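Serine protease pet (Escherichia coli, PDB 4OM9) is a secreted autotransporter enterotoxin of enteroaggregative E. coli, a serine protease that probably cleaves alpha-fodrin inside host cells. Local coordinates at residues F651-A657 with T671-S677; A682-G688 with S701-G707; A693-T699 with M725-G730; A743-S748 with M782-T788. All coordinates share one frame; numbering follows the deposited sequence.

Contact 1. Residues F651-A657 with T671-S677; sequences FTGGIMA and TLNTVSS
Phe651-Ala657 and Thr671-Ser677 run parallel as two short ladders, Thr652 pairing with Thr671 and Met656 with Ser677, and the register slips by two residues at the bend between them. In the first ladder Thr671 N donates to Phe651 O at 2.8 Å and Gly653 N to Thr671 O; in the second Ser677 N reaches Ile655 O, and Ala657 N reaches Ser677 O at 3.0 Å. Thr652 and Thr671 stand side by side on one face, pointing the same way, and a water spans their OG1 atoms while also donating to Phe651 O. Such stacking of like residues on successive parallel coils, with a corner between two strands, is characteristic of the beta-helix that forms the stalk of this passenger domain. At the corner the extra residues of the second coil bulge round Gly653 and Gly654. Leu672 is the centre of an inverse gamma turn, and Thr674 N makes a weak bond of 3.4 Å to Gly653 O. Thr674 packs over Gly654, CB 3.5 Å from Gly654 N and CG2 3.6 Å from Gly654 CA, in the space a side chain on Gly654 would need. Ser676 resumes the pairing through its side chain: with OG beside its own backbone N (chi1 -77°), the hydroxyl accepts Ile655 N at 3.0 Å. Toward the interior, Leu672 crosses Phe651 at about a right angle, its CD2 meeting CE2 at the ring edge at 4.0 Å. The other side of the Phe651-Ala657 coil pairs with the strand 599-608, whose Val601 and Ile605 also touch the Phe651 ring.

Contact 2. Residues A682-G688 with S701-G707; sequences ALTIHKG and SNIKSGG
Leu683 and Ile703 lie side by side and point the same way into the interior, Leu683 CD2 resting 3.9 Å from Ile703 CG2 and equally near CG1. The leucine reaches there because CG is anti to its backbone N (chi1 173°), which carries the branch along the flank of the isoleucine. Ile685 follows on the same face; its CB and CG2 both sit against the hydroxyl of Ser705, each 3.8 Å from OG, while its CD1 approaches Ile703 CG2 more loosely. Thr684 and Lys704 pair on the opposite face. There a water lies 2.8 Å from Thr684 OG1 and donates weak bonds to Leu683 O and Asn702 OD1, tying the two coils together at their surface. The strands 682-685 and 703-705 run parallel, their axes 9° apart, with alternating bonds from Leu683 N to Asn702 O, Lys704 N to Leu683 O, Ile685 N to Lys704 O and Gly706 N to Ile685 O, the last 2.8 Å long. Strands 661-664 and 733-735 continue the pairing beyond these two. Leu683 thus stacks on Ile703, and Ile685 on Ser705, on the inner face, while Thr684 and Lys704 line up on the outer one, the in-register ladder of a parallel beta-helix.

Contact 3. Residues A693-T699 with M725-G730; sequences ASSSLFT and MFYAAG
Ser696 and Phe726 begin a run of hydrogen bonds between two parallel strands inclined by 20°. Ser696 OG accepts Phe726 N at 3.0 Å, taking the place of a backbone carbonyl, and it can do so because the hydroxyl is turned beside its own backbone N (chi1 -79°). Leu697 N then donates to Phe726 O, and Gly730 N to Thr699 O at 2.9 Å; between these, the bonds from Ala728 N to Leu697 O and from Thr699 N to Ala728 O are weak.

Aromatic contacts lie on both faces. On the outer one Phe698 and Phe726 meet by their edges, with Phe698 CE2 3.9 Å from Phe726 CD2, and Ala728 CB lies close to the Phe698 ring as well. On the inner face the Tyr727 ring reaches back along the Ala693-Thr699 segment: CD1 lies 3.7 Å from Leu697 CB, and CE1 lies 3.8 Å from Ala693 CB. The hydroxyl of Tyr727 bonds to Thr712 O, while its modelled closeness to Ala693 O is doubtful. Leu711 and Val749 also touch this tyrosine.

The remaining contacts at the bend are van der Waals: the poorly ordered Met725 side chain runs past Ser694 and Ser695. Residues paired one above another, with the serine turn Ser694-Ser696 leading into strand 697-699, mark this as two adjoining coils of the right-handed parallel beta-helix.

Contact 4. Residues A743-S748 with M782-T788; sequences AKNQAS and MLDGFDT
Asp787 CG is set between its backbone N and carbonyl carbon (chi1 40°), which turns the carboxylate toward the bend at Asn745, while Thr788 holds OG1 beside its backbone N (chi1 -60°), over Lys744. The bend is a corner between successive strands of the beta-helix, and residues 782-788 form the irregular loop that leads back into the next coil. Asn745 and Gln746 both have positive phi, and this sharp turn presents their N-H groups to Asp787: OD1 receives a weak bond from Asn745 N at 3.1 Å, and the backbone O receives weak bonds from Gln746 N and from Ala747 N. The same carbonyl oxygen is also met by Thr788 OG1 at 2.6 Å, from above the carbonyl plane. Three donors therefore converge on Asp787 O, and Ser765 OG, from a residue beyond the two segments, hydrogen-bonds OD1 as well. The side chains of Gln746 and Asp787 cross at about a right angle, with CG of the glutamine 3.6 Å from CB of the aspartate. Leu783 fills in beside them: CD1 lies against Gln746 CG at 3.9 Å, and CD2 lies 4.0 Å from Ser748 CB. On the inner side, Thr788 CG2 sits 3.6 Å from Ala747 O.

How the contacts relate
The four contacts are rungs between neighbouring coils of the same beta-helix, their centres spread over about 23 Å or less. Contacts 1 and 3 touch directly, with centres about 10 Å apart: Ser676 N lies 2.8 Å from Ser696 O, a probable hydrogen bond that passes the pairing on to the next coil. Contact 3 is joined in turn to contact 4 by a probable bond of Tyr727 N to Ser748 O at 2.9 Å. Contact 2 lies on another wall, about 15 Å from contact 1 between centres, and meets contact 3 across the interior where Ile703 CD1 packs against Leu697 CD2. All four belong to the beta-helical stalk.

Contact 1. Residues F651-A657 with T671-S677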
loop_
_atom_site.group_PDB
_atom_site.type_symbol
_atom_site.label_atom_id
_atom_site.label_comp_id
_atom_site.label_asym_id
_atom_site.label_seq_id
_atom_site.Cartn_x
_atom_site.Cartn_y
_atom_site.Cartn_z
ATOM N N PHE A 651 -10.401 7.138 2.437
ATOM C CA PHE A 651 -11.082 6.602 3.605
ATOM C C PHE A 651 -12.518 6.250 3.264
ATOM O O PHE A 651 -13.237 7.015 2.610
ATOM C CB PHE A 651 -11.058 7.556 4.800
ATOM C CG PHE A 651 -11.821 7.026 5.977
ATOM C CD1 PHE A 651 -11.309 5.973 6.731
ATOM C CD2 PHE A 651 -13.073 7.525 6.296
ATOM C CE1 PHE A 651 -12.020 5.462 7.789
ATOM C CE2 PHE A 651 -13.792 7.018 7.357
ATOM C CZ PHE A 651 -13.274 5.991 8.106
ATOM N N THR A 652 -12.912 5.071 3.711
ATOM C CA THR A 652 -14.237 4.543 3.496
ATOM C C THR A 652 -14.736 3.933 4.803
ATOM O O THR A 652 -14.082 3.030 5.373
ATOM C CB THR A 652 -14.237 3.490 2.389
ATOM O OG1 THR A 652 -13.871 4.114 1.156
ATOM C CG2 THR A 652 -15.608 2.846 2.242
ATOM N N GLY A 653 -15.881 4.422 5.274
ATOM C CA GLY A 653 -16.488 3.917 6.495
ATOM C C GLY A 653 -17.251 4.991 7.242
ATOM O O GLY A 653 -17.883 5.844 6.630
ATOM N N GLY A 654 -17.199 4.958 8.567
ATOM C CA GLY A 654 -17.904 5.949 9.358
ATOM C C GLY A 654 -17.051 6.507 10.475
ATOM O O GLY A 654 -16.026 5.916 10.827
ATOM N N ILE A 655 -17.483 7.640 11.025
ATOM C CA ILE A 655 -16.762 8.323 12.096
ATOM C C ILE A 655 -17.662 8.739 13.283
ATOM O O ILE A 655 -18.590 9.563 13.152
ATOM C CB ILE A 655 -16.035 9.579 11.554
ATOM C CG1 ILE A 655 -15.176 9.229 10.320
ATOM C CG2 ILE A 655 -15.202 10.222 12.647
ATOM C CD1 ILE A 655 -14.137 10.286 9.929
ATOM N N MET A 656 -17.376 8.158 14.444
ATOM C CA MET A 656 -17.971 8.597 15.703
ATOM C C MET A 656 -16.909 9.290 16.539
ATOM O O MET A 656 -15.959 8.656 17.000
ATOM C CB MET A 656 -18.551 7.424 16.488
ATOM C CG MET A 656 -19.432 6.517 15.684
ATOM S SD MET A 656 -19.717 4.935 16.504
ATOM C CE MET A 656 -20.806 4.132 15.324
ATOM N N ALA A 657 -17.082 10.581 16.765
ATOM C CA ALA A 657 -16.049 11.367 17.415
ATOM C C ALA A 657 -16.605 12.270 18.520
ATOM O O ALA A 657 -17.743 12.706 18.475
ATOM C CB ALA A 657 -15.291 12.207 16.357
ATOM N N THR A 671 -15.500 8.259 1.577
ATOM C CA THR A 671 -16.852 7.741 1.412
ATOM C C THR A 671 -17.494 7.319 2.738
ATOM O O THR A 671 -17.273 6.217 3.236
ATOM C CB THR A 671 -16.869 6.545 0.472
ATOM O OG1 THR A 671 -16.297 6.927 -0.785
ATOM C CG2 THR A 671 -18.294 6.040 0.273
ATOM N N LEU A 672 -18.301 8.192 3.315
ATOM C CA LEU A 672 -18.944 7.853 4.560
ATOM C C LEU A 672 -20.180 7.009 4.298
ATOM O O LEU A 672 -21.281 7.536 4.135
ATOM C CB LEU A 672 -19.288 9.114 5.330
ATOM C CG LEU A 672 -18.060 10.001 5.563
ATOM C CD1 LEU A 672 -18.413 11.228 6.400
ATOM C CD2 LEU A 672 -16.930 9.212 6.207
ATOM N N ASN A 673 -19.989 5.690 4.250
ATOM C CA ASN A 673 -21.097 4.755 4.058
ATOM C C ASN A 673 -21.480 4.040 5.349
ATOM O O ASN A 673 -22.169 3.022 5.332
ATOM C CB ASN A 673 -20.770 3.735 2.952
ATOM C CG ASN A 673 -19.547 2.867 3.263
ATOM O OD1 ASN A 673 -18.979 2.915 4.351
ATOM N ND2 ASN A 673 -19.154 2.057 2.298
ATOM N N THR A 674 -21.034 4.600 6.468
ATOM C CA THR A 674 -21.444 4.162 7.795
ATOM C C THR A 674 -21.838 5.408 8.578
ATOM O O THR A 674 -21.230 6.462 8.401
ATOM C CB THR A 674 -20.305 3.380 8.519
ATOM O OG1 THR A 674 -20.335 2.006 8.119
ATOM C CG2 THR A 674 -20.457 3.459 10.018
ATOM N N VAL A 675 -22.849 5.285 9.435
ATOM C CA VAL A 675 -23.414 6.432 10.144
ATOM C C VAL A 675 -22.376 7.207 10.946
ATOM O O VAL A 675 -21.675 6.641 11.768
ATOM C CB VAL A 675 -24.548 5.992 11.103
ATOM C CG1 VAL A 675 -25.047 7.180 11.917
ATOM C CG2 VAL A 675 -25.688 5.344 10.327
ATOM N N SER A 676 -22.299 8.512 10.715
ATOM C CA SER A 676 -21.322 9.359 11.391
ATOM C C SER A 676 -21.963 10.296 12.417
ATOM O O SER A 676 -22.991 10.932 12.162
ATOM C CB SER A 676 -20.528 10.179 10.369
ATOM O OG SER A 676 -19.555 9.378 9.730
ATOM N N SER A 677 -21.325 10.382 13.576
ATOM C CA SER A 677 -21.807 11.212 14.658
ATOM C C SER A 677 -20.669 12.049 15.252
ATOM O O SER A 677 -19.751 11.522 15.875
ATOM C CB SER A 677 -22.466 10.332 15.722
ATOM O OG SER A 677 -22.065 10.726 17.022
HETATM O O HOH W 1 -13.560 6.296 -0.392
#

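Contact 2. Residues A682-G688 with S701-G707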
loop_
_atom_site.group_PDB
_atom_site.type_symbol
_atom_site.label_atom_id
_atom_site.label_comp_id
_atom_site.label_asym_id
_atom_site.label_seq_id
_atom_site.Cartn_x
_atom_site.Cartn_y
_atom_site.Cartn_z
ATOM N N ALA A 682 -15.335 19.508 15.043
ATOM C CA ALA A 682 -15.313 20.319 13.824
ATOM C C ALA A 682 -14.748 19.575 12.602
ATOM O O ALA A 682 -13.695 18.940 12.674
ATOM C CB ALA A 682 -14.524 21.594 14.060
ATOM N N LEU A 683 -15.462 19.679 11.483
ATOM C CA LEU A 683 -15.096 19.000 10.253
ATOM C C LEU A 683 -14.692 19.983 9.168
ATOM O O LEU A 683 -15.504 20.806 8.736
ATOM C CB LEU A 683 -16.254 18.137 9.756
ATOM C CG LEU A 683 -16.027 17.513 8.371
ATOM C CD1 LEU A 683 -14.719 16.755 8.321
ATOM C CD2 LEU A 683 -17.169 16.601 7.998
ATOM N N THR A 684 -13.448 19.893 8.708
ATOM C CA THR A 684 -12.984 20.798 7.662
ATOM C C THR A 684 -12.569 20.054 6.406
ATOM O O THR A 684 -11.625 19.272 6.421
ATOM C CB THR A 684 -11.807 21.668 8.136
ATOM O OG1 THR A 684 -12.242 22.506 9.214
ATOM C CG2 THR A 684 -11.322 22.559 6.998
ATOM N N ILE A 685 -13.286 20.317 5.317
ATOM C CA ILE A 685 -13.009 19.700 4.021
ATOM C C ILE A 685 -12.267 20.693 3.147
ATOM O O ILE A 685 -12.840 21.694 2.731
ATOM C CB ILE A 685 -14.309 19.244 3.347
ATOM C CG1 ILE A 685 -15.016 18.234 4.262
ATOM C CG2 ILE A 685 -14.031 18.665 1.990
ATOM C CD1 ILE A 685 -16.294 17.653 3.708
ATOM N N HIS A 686 -10.984 20.438 2.902
ATOM C CA HIS A 686 -10.134 21.394 2.188
ATOM C C HIS A 686 -10.276 21.309 0.672
ATOM O O HIS A 686 -10.834 20.352 0.137
ATOM C CB HIS A 686 -8.659 21.195 2.541
ATOM C CG HIS A 686 -8.320 21.486 3.971
ATOM N ND1 HIS A 686 -8.041 22.753 4.426
ATOM C CD2 HIS A 686 -8.183 20.659 5.038
ATOM C CE1 HIS A 686 -7.757 22.703 5.719
ATOM N NE2 HIS A 686 -7.832 21.444 6.111
ATOM N N LYS A 687 -9.738 22.320 -0.005
ATOM C CA LYS A 687 -9.749 22.389 -1.462
ATOM C C LYS A 687 -9.018 21.195 -2.061
ATOM O O LYS A 687 -7.883 20.886 -1.679
ATOM C CB LYS A 687 -9.117 23.700 -1.938
ATOM C CG LYS A 687 -9.069 23.880 -3.451
ATOM C CD LYS A 687 -8.739 25.330 -3.815
ATOM C CE LYS A 687 -8.610 25.536 -5.322
ATOM N NZ LYS A 687 -9.898 25.329 -6.037
ATOM N N GLY A 688 -9.685 20.515 -2.987
ATOM C CA GLY A 688 -9.121 19.330 -3.597
ATOM C C GLY A 688 -9.551 17.988 -3.016
ATOM O O GLY A 688 -9.052 16.947 -3.452
ATOM N N SER A 701 -21.759 20.323 15.719
ATOM C CA SER A 701 -20.815 21.343 15.304
ATOM C C SER A 701 -21.034 21.667 13.830
ATOM O O SER A 701 -22.085 21.358 13.274
ATOM C CB SER A 701 -19.381 20.861 15.544
ATOM O OG SER A 701 -18.430 21.863 15.234
ATOM N N ASN A 702 -20.022 22.257 13.199
ATOM C CA ASN A 702 -20.117 22.713 11.816
ATOM C C ASN A 702 -19.139 22.026 10.857
ATOM O O ASN A 702 -18.136 21.453 11.273
ATOM C CB ASN A 702 -19.875 24.216 11.758
ATOM C CG ASN A 702 -18.440 24.569 12.059
ATOM O OD1 ASN A 702 -17.676 24.889 11.159
ATOM N ND2 ASN A 702 -18.054 24.477 13.330
ATOM N N ILE A 703 -19.445 22.130 9.566
ATOM C CA ILE A 703 -18.638 21.572 8.490
ATOM C C ILE A 703 -18.207 22.674 7.544
ATOM O O ILE A 703 -19.050 23.347 6.959
ATOM C CB ILE A 703 -19.415 20.511 7.688
ATOM C CG1 ILE A 703 -19.888 19.384 8.602
ATOM C CG2 ILE A 703 -18.572 19.960 6.540
ATOM C CD1 ILE A 703 -20.992 18.562 7.997
ATOM N N LYS A 704 -16.902 22.866 7.399
ATOM C CA LYS A 704 -16.368 23.823 6.442
ATOM C C LYS A 704 -15.821 23.077 5.242
ATOM O O LYS A 704 -15.131 22.065 5.411
ATOM C CB LYS A 704 -15.286 24.686 7.086
ATOM C CG LYS A 704 -15.813 25.504 8.246
ATOM C CD LYS A 704 -14.729 26.301 8.950
ATOM C CE LYS A 704 -15.321 27.001 10.174
ATOM N NZ LYS A 704 -14.351 27.860 10.907
ATOM N N SER A 705 -16.120 23.563 4.036
ATOM C CA SER A 705 -15.771 22.821 2.826
ATOM C C SER A 705 -15.424 23.686 1.610
ATOM O O SER A 705 -16.236 24.471 1.128
ATOM C CB SER A 705 -16.915 21.870 2.457
ATOM O OG SER A 705 -16.681 21.246 1.204
ATOM N N GLY A 706 -14.201 23.507 1.120
ATOM C CA GLY A 706 -13.703 24.198 -0.049
ATOM C C GLY A 706 -13.457 23.199 -1.159
ATOM O O GLY A 706 -12.803 23.512 -2.156
ATOM N N GLY A 707 -13.986 21.990 -0.978
ATOM C CA GLY A 707 -13.874 20.936 -1.973
ATOM C C GLY A 707 -15.238 20.488 -2.463
ATOM O O GLY A 707 -16.178 21.279 -2.498
HETATM O O HOH W 2 -14.795 23.147 10.277
#

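Contact 3. Residues A693-T699 with M725-G730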
loop_
_atom_site.group_PDB
_atom_site.type_symbol
_atom_site.label_atom_id
_atom_site.label_comp_id
_atom_site.label_asym_id
_atom_site.label_seq_id
_atom_site.Cartn_x
_atom_site.Cartn_y
_atom_site.Cartn_z
ATOM N N ALA A 693 -21.024 11.281 1.392
ATOM C CA ALA A 693 -21.600 10.642 2.566
ATOM C C ALA A 693 -22.954 10.017 2.236
ATOM O O ALA A 693 -23.969 10.702 2.221
ATOM C CB ALA A 693 -21.736 11.644 3.696
ATOM N N SER A 694 -22.960 8.716 1.976
ATOM C CA SER A 694 -24.173 8.008 1.584
ATOM C C SER A 694 -24.901 7.498 2.812
ATOM O O SER A 694 -25.925 6.817 2.723
ATOM C CB SER A 694 -23.837 6.847 0.646
ATOM O OG SER A 694 -23.093 7.300 -0.474
ATOM N N SER A 695 -24.349 7.836 3.965
ATOM C CA SER A 695 -24.864 7.371 5.238
ATOM C C SER A 695 -25.103 8.585 6.119
ATOM O O SER A 695 -24.403 9.589 5.984
ATOM C CB SER A 695 -23.871 6.388 5.882
ATOM O OG SER A 695 -24.356 5.879 7.109
ATOM N N SER A 696 -26.084 8.499 7.012
ATOM C CA SER A 696 -26.438 9.625 7.885
ATOM C C SER A 696 -25.243 10.292 8.576
ATOM O O SER A 696 -24.344 9.615 9.080
ATOM C CB SER A 696 -27.422 9.165 8.963
ATOM O OG SER A 696 -28.742 9.062 8.475
ATOM N N LEU A 697 -25.248 11.621 8.613
ATOM C CA LEU A 697 -24.229 12.357 9.345
ATOM C C LEU A 697 -24.834 13.445 10.229
ATOM O O LEU A 697 -25.367 14.428 9.730
ATOM C CB LEU A 697 -23.219 12.967 8.382
ATOM C CG LEU A 697 -22.107 13.800 9.020
ATOM C CD1 LEU A 697 -20.770 13.459 8.393
ATOM C CD2 LEU A 697 -22.397 15.285 8.870
ATOM N N PHE A 698 -24.741 13.255 11.542
ATOM C CA PHE A 698 -25.224 14.218 12.524
ATOM C C PHE A 698 -24.044 14.884 13.198
ATOM O O PHE A 698 -23.043 14.233 13.481
ATOM C CB PHE A 698 -26.098 13.551 13.582
ATOM C CG PHE A 698 -27.093 12.587 13.023
ATOM C CD1 PHE A 698 -26.729 11.284 12.734
ATOM C CD2 PHE A 698 -28.397 12.977 12.793
ATOM C CE1 PHE A 698 -27.643 10.392 12.218
ATOM C CE2 PHE A 698 -29.317 12.094 12.274
ATOM C CZ PHE A 698 -28.942 10.799 11.985
ATOM N N THR A 699 -24.158 16.180 13.461
ATOM C CA THR A 699 -23.071 16.909 14.091
ATOM C C THR A 699 -23.583 18.099 14.894
ATOM O O THR A 699 -24.352 18.925 14.396
ATOM C CB THR A 699 -22.065 17.392 13.057
ATOM O OG1 THR A 699 -21.556 16.261 12.347
ATOM C CG2 THR A 699 -20.911 18.091 13.732
ATOM N N MET A 725 -31.781 8.752 4.362
ATOM C CA MET A 725 -31.184 9.083 5.665
ATOM C C MET A 725 -31.074 10.609 5.911
ATOM O O MET A 725 -31.520 11.404 5.087
ATOM C CB MET A 725 -29.809 8.414 5.801
ATOM C CG MET A 725 -29.022 8.225 4.512
ATOM S SD MET A 725 -28.143 9.707 4.021
ATOM C CE MET A 725 -29.396 10.591 3.092
ATOM N N PHE A 726 -30.493 11.015 7.041
ATOM C CA PHE A 726 -30.460 12.438 7.414
ATOM C C PHE A 726 -29.063 13.049 7.518
ATOM O O PHE A 726 -28.089 12.367 7.809
ATOM C CB PHE A 726 -31.148 12.674 8.766
ATOM C CG PHE A 726 -32.330 11.793 9.028
ATOM C CD1 PHE A 726 -33.372 11.705 8.122
ATOM C CD2 PHE A 726 -32.408 11.065 10.209
ATOM C CE1 PHE A 726 -34.458 10.897 8.383
ATOM C CE2 PHE A 726 -33.492 10.255 10.472
ATOM C CZ PHE A 726 -34.516 10.170 9.561
ATOM N N TYR A 727 -28.988 14.360 7.322
ATOM C CA TYR A 727 -27.771 15.106 7.616
ATOM C C TYR A 727 -28.096 16.349 8.426
ATOM O O TYR A 727 -28.648 17.313 7.895
ATOM C CB TYR A 727 -27.044 15.514 6.338
ATOM C CG TYR A 727 -26.722 14.372 5.414
ATOM C CD1 TYR A 727 -25.584 13.595 5.606
ATOM C CD2 TYR A 727 -27.555 14.074 4.343
ATOM C CE1 TYR A 727 -25.291 12.547 4.761
ATOM C CE2 TYR A 727 -27.268 13.043 3.490
ATOM C CZ TYR A 727 -26.137 12.278 3.700
ATOM O OH TYR A 727 -25.862 11.235 2.841
ATOM N N ALA A 728 -27.755 16.329 9.709
ATOM C CA ALA A 728 -27.903 17.507 10.551
ATOM C C ALA A 728 -26.536 18.099 10.868
ATOM O O ALA A 728 -25.591 17.367 11.196
ATOM C CB ALA A 728 -28.646 17.164 11.834
ATOM N N ALA A 729 -26.432 19.416 10.745
ATOM C CA ALA A 729 -25.266 20.145 11.222
ATOM C C ALA A 729 -25.728 21.372 11.995
ATOM O O ALA A 729 -26.039 22.405 11.404
ATOM C CB ALA A 729 -24.362 20.539 10.068
ATOM N N GLY A 730 -25.788 21.242 13.314
ATOM C CA GLY A 730 -26.273 22.296 14.181
ATOM C C GLY A 730 -25.555 23.614 13.976
ATOM O O GLY A 730 -26.165 24.681 14.071
#

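Contact 4. Residues A743-S748 with M782-T788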
loop_
_atom_site.group_PDB
_atom_site.type_symbol
_atom_site.label_atom_id
_atom_site.label_comp_id
_atom_site.label_asym_id
_atom_site.label_seq_id
_atom_site.Cartn_x
_atom_site.Cartn_y
_atom_site.Cartn_z
ATOM N N ALA A 743 -26.544 17.823 -2.621
ATOM C CA ALA A 743 -27.441 16.929 -1.908
ATOM C C ALA A 743 -28.434 16.349 -2.901
ATOM O O ALA A 743 -28.982 17.078 -3.729
ATOM C CB ALA A 743 -28.157 17.656 -0.789
ATOM N N LYS A 744 -28.664 15.043 -2.820
ATOM C CA LYS A 744 -29.482 14.343 -3.805
ATOM C C LYS A 744 -29.841 12.932 -3.355
ATOM O O LYS A 744 -29.302 12.430 -2.367
ATOM C CB LYS A 744 -28.751 14.276 -5.145
ATOM C CG LYS A 744 -27.547 13.357 -5.132
ATOM C CD LYS A 744 -26.746 13.473 -6.421
ATOM C CE LYS A 744 -25.493 12.600 -6.372
ATOM N NZ LYS A 744 -24.750 12.576 -7.666
ATOM N N ASN A 745 -30.751 12.301 -4.096
ATOM C CA ASN A 745 -31.109 10.898 -3.888
ATOM C C ASN A 745 -31.557 10.562 -2.474
ATOM O O ASN A 745 -30.850 9.880 -1.747
ATOM C CB ASN A 745 -29.934 9.997 -4.268
ATOM C CG ASN A 745 -29.943 9.618 -5.735
ATOM O OD1 ASN A 745 -29.456 10.364 -6.586
ATOM N ND2 ASN A 745 -30.503 8.452 -6.042
ATOM N N GLN A 746 -32.741 11.036 -2.103
ATOM C CA GLN A 746 -33.339 10.745 -0.800
ATOM C C GLN A 746 -32.431 11.186 0.345
ATOM O O GLN A 746 -32.118 10.419 1.258
ATOM C CB GLN A 746 -33.693 9.261 -0.700
ATOM C CG GLN A 746 -34.920 8.902 -1.529
ATOM C CD GLN A 746 -35.154 7.416 -1.631
ATOM O OE1 GLN A 746 -34.365 6.618 -1.134
ATOM N NE2 GLN A 746 -36.246 7.033 -2.279
ATOM N N ALA A 747 -32.015 12.444 0.264
ATOM C CA ALA A 747 -31.232 13.097 1.292
ATOM C C ALA A 747 -32.068 14.161 1.994
ATOM O O ALA A 747 -32.660 15.013 1.342
ATOM C CB ALA A 747 -29.990 13.718 0.689
ATOM N N SER A 748 -32.107 14.116 3.320
ATOM C CA SER A 748 -32.789 15.140 4.099
ATOM C C SER A 748 -31.777 15.939 4.919
ATOM O O SER A 748 -31.221 15.433 5.883
ATOM C CB SER A 748 -33.840 14.510 5.008
ATOM O OG SER A 748 -34.430 15.488 5.842
ATOM N N MET A 782 -40.631 12.428 5.036
ATOM C CA MET A 782 -39.430 13.082 5.522
ATOM C C MET A 782 -38.798 13.875 4.388
ATOM O O MET A 782 -37.880 14.666 4.603
ATOM C CB MET A 782 -38.450 12.046 6.078
ATOM C CG MET A 782 -39.096 11.077 7.064
ATOM S SD MET A 782 -38.334 9.445 7.109
ATOM C CE MET A 782 -39.478 8.569 8.180
ATOM N N LEU A 783 -39.300 13.653 3.176
ATOM C CA LEU A 783 -38.824 14.380 2.002
ATOM C C LEU A 783 -39.939 14.740 1.008
ATOM O O LEU A 783 -39.683 15.452 0.045
ATOM C CB LEU A 783 -37.740 13.574 1.276
ATOM C CG LEU A 783 -37.391 12.182 1.799
ATOM C CD1 LEU A 783 -37.133 11.227 0.650
ATOM C CD2 LEU A 783 -36.175 12.265 2.695
ATOM N N ASP A 784 -41.159 14.253 1.243
ATOM C CA ASP A 784 -42.308 14.485 0.346
ATOM C C ASP A 784 -42.036 13.986 -1.078
ATOM O O ASP A 784 -42.559 12.951 -1.493
ATOM C CB ASP A 784 -42.690 15.967 0.327
ATOM C CG ASP A 784 -43.059 16.491 1.701
ATOM O OD1 ASP A 784 -42.287 16.263 2.657
ATOM O OD2 ASP A 784 -44.121 17.134 1.826
ATOM N N GLY A 785 -41.248 14.741 -1.835
ATOM C CA GLY A 785 -40.551 14.182 -2.976
ATOM C C GLY A 785 -39.204 13.816 -2.389
ATOM O O GLY A 785 -39.137 12.959 -1.511
ATOM N N PHE A 786 -38.128 14.428 -2.863
ATOM C CA PHE A 786 -38.075 15.106 -4.148
ATOM C C PHE A 786 -36.874 14.766 -5.064
ATOM O O PHE A 786 -36.617 15.530 -5.968
ATOM C CB PHE A 786 -38.069 16.620 -3.948
ATOM C CG PHE A 786 -39.322 17.170 -3.344
ATOM C CD1 PHE A 786 -40.466 17.331 -4.106
ATOM C CD2 PHE A 786 -39.348 17.558 -2.020
ATOM C CE1 PHE A 786 -41.616 17.849 -3.546
ATOM C CE2 PHE A 786 -40.495 18.073 -1.456
ATOM C CZ PHE A 786 -41.631 18.219 -2.219
ATOM N N ASP A 787 -36.071 13.724 -4.846
ATOM C CA ASP A 787 -35.876 13.000 -3.605
ATOM C C ASP A 787 -34.901 13.767 -2.715
ATOM O O ASP A 787 -33.839 13.269 -2.393
ATOM C CB ASP A 787 -35.359 11.590 -3.893
ATOM C CG ASP A 787 -34.332 11.564 -5.013
ATOM O OD1 ASP A 787 -33.615 12.575 -5.198
ATOM O OD2 ASP A 787 -34.243 10.535 -5.711
ATOM N N THR A 788 -35.243 14.994 -2.337
ATOM C CA THR A 788 -34.314 15.777 -1.530
ATOM C C THR A 788 -34.992 16.908 -0.787
ATOM O O THR A 788 -35.662 17.749 -1.386
ATOM C CB THR A 788 -33.173 16.375 -2.394
ATOM O OG1 THR A 788 -32.430 15.316 -3.018
ATOM C CG2 THR A 788 -32.226 17.209 -1.533
#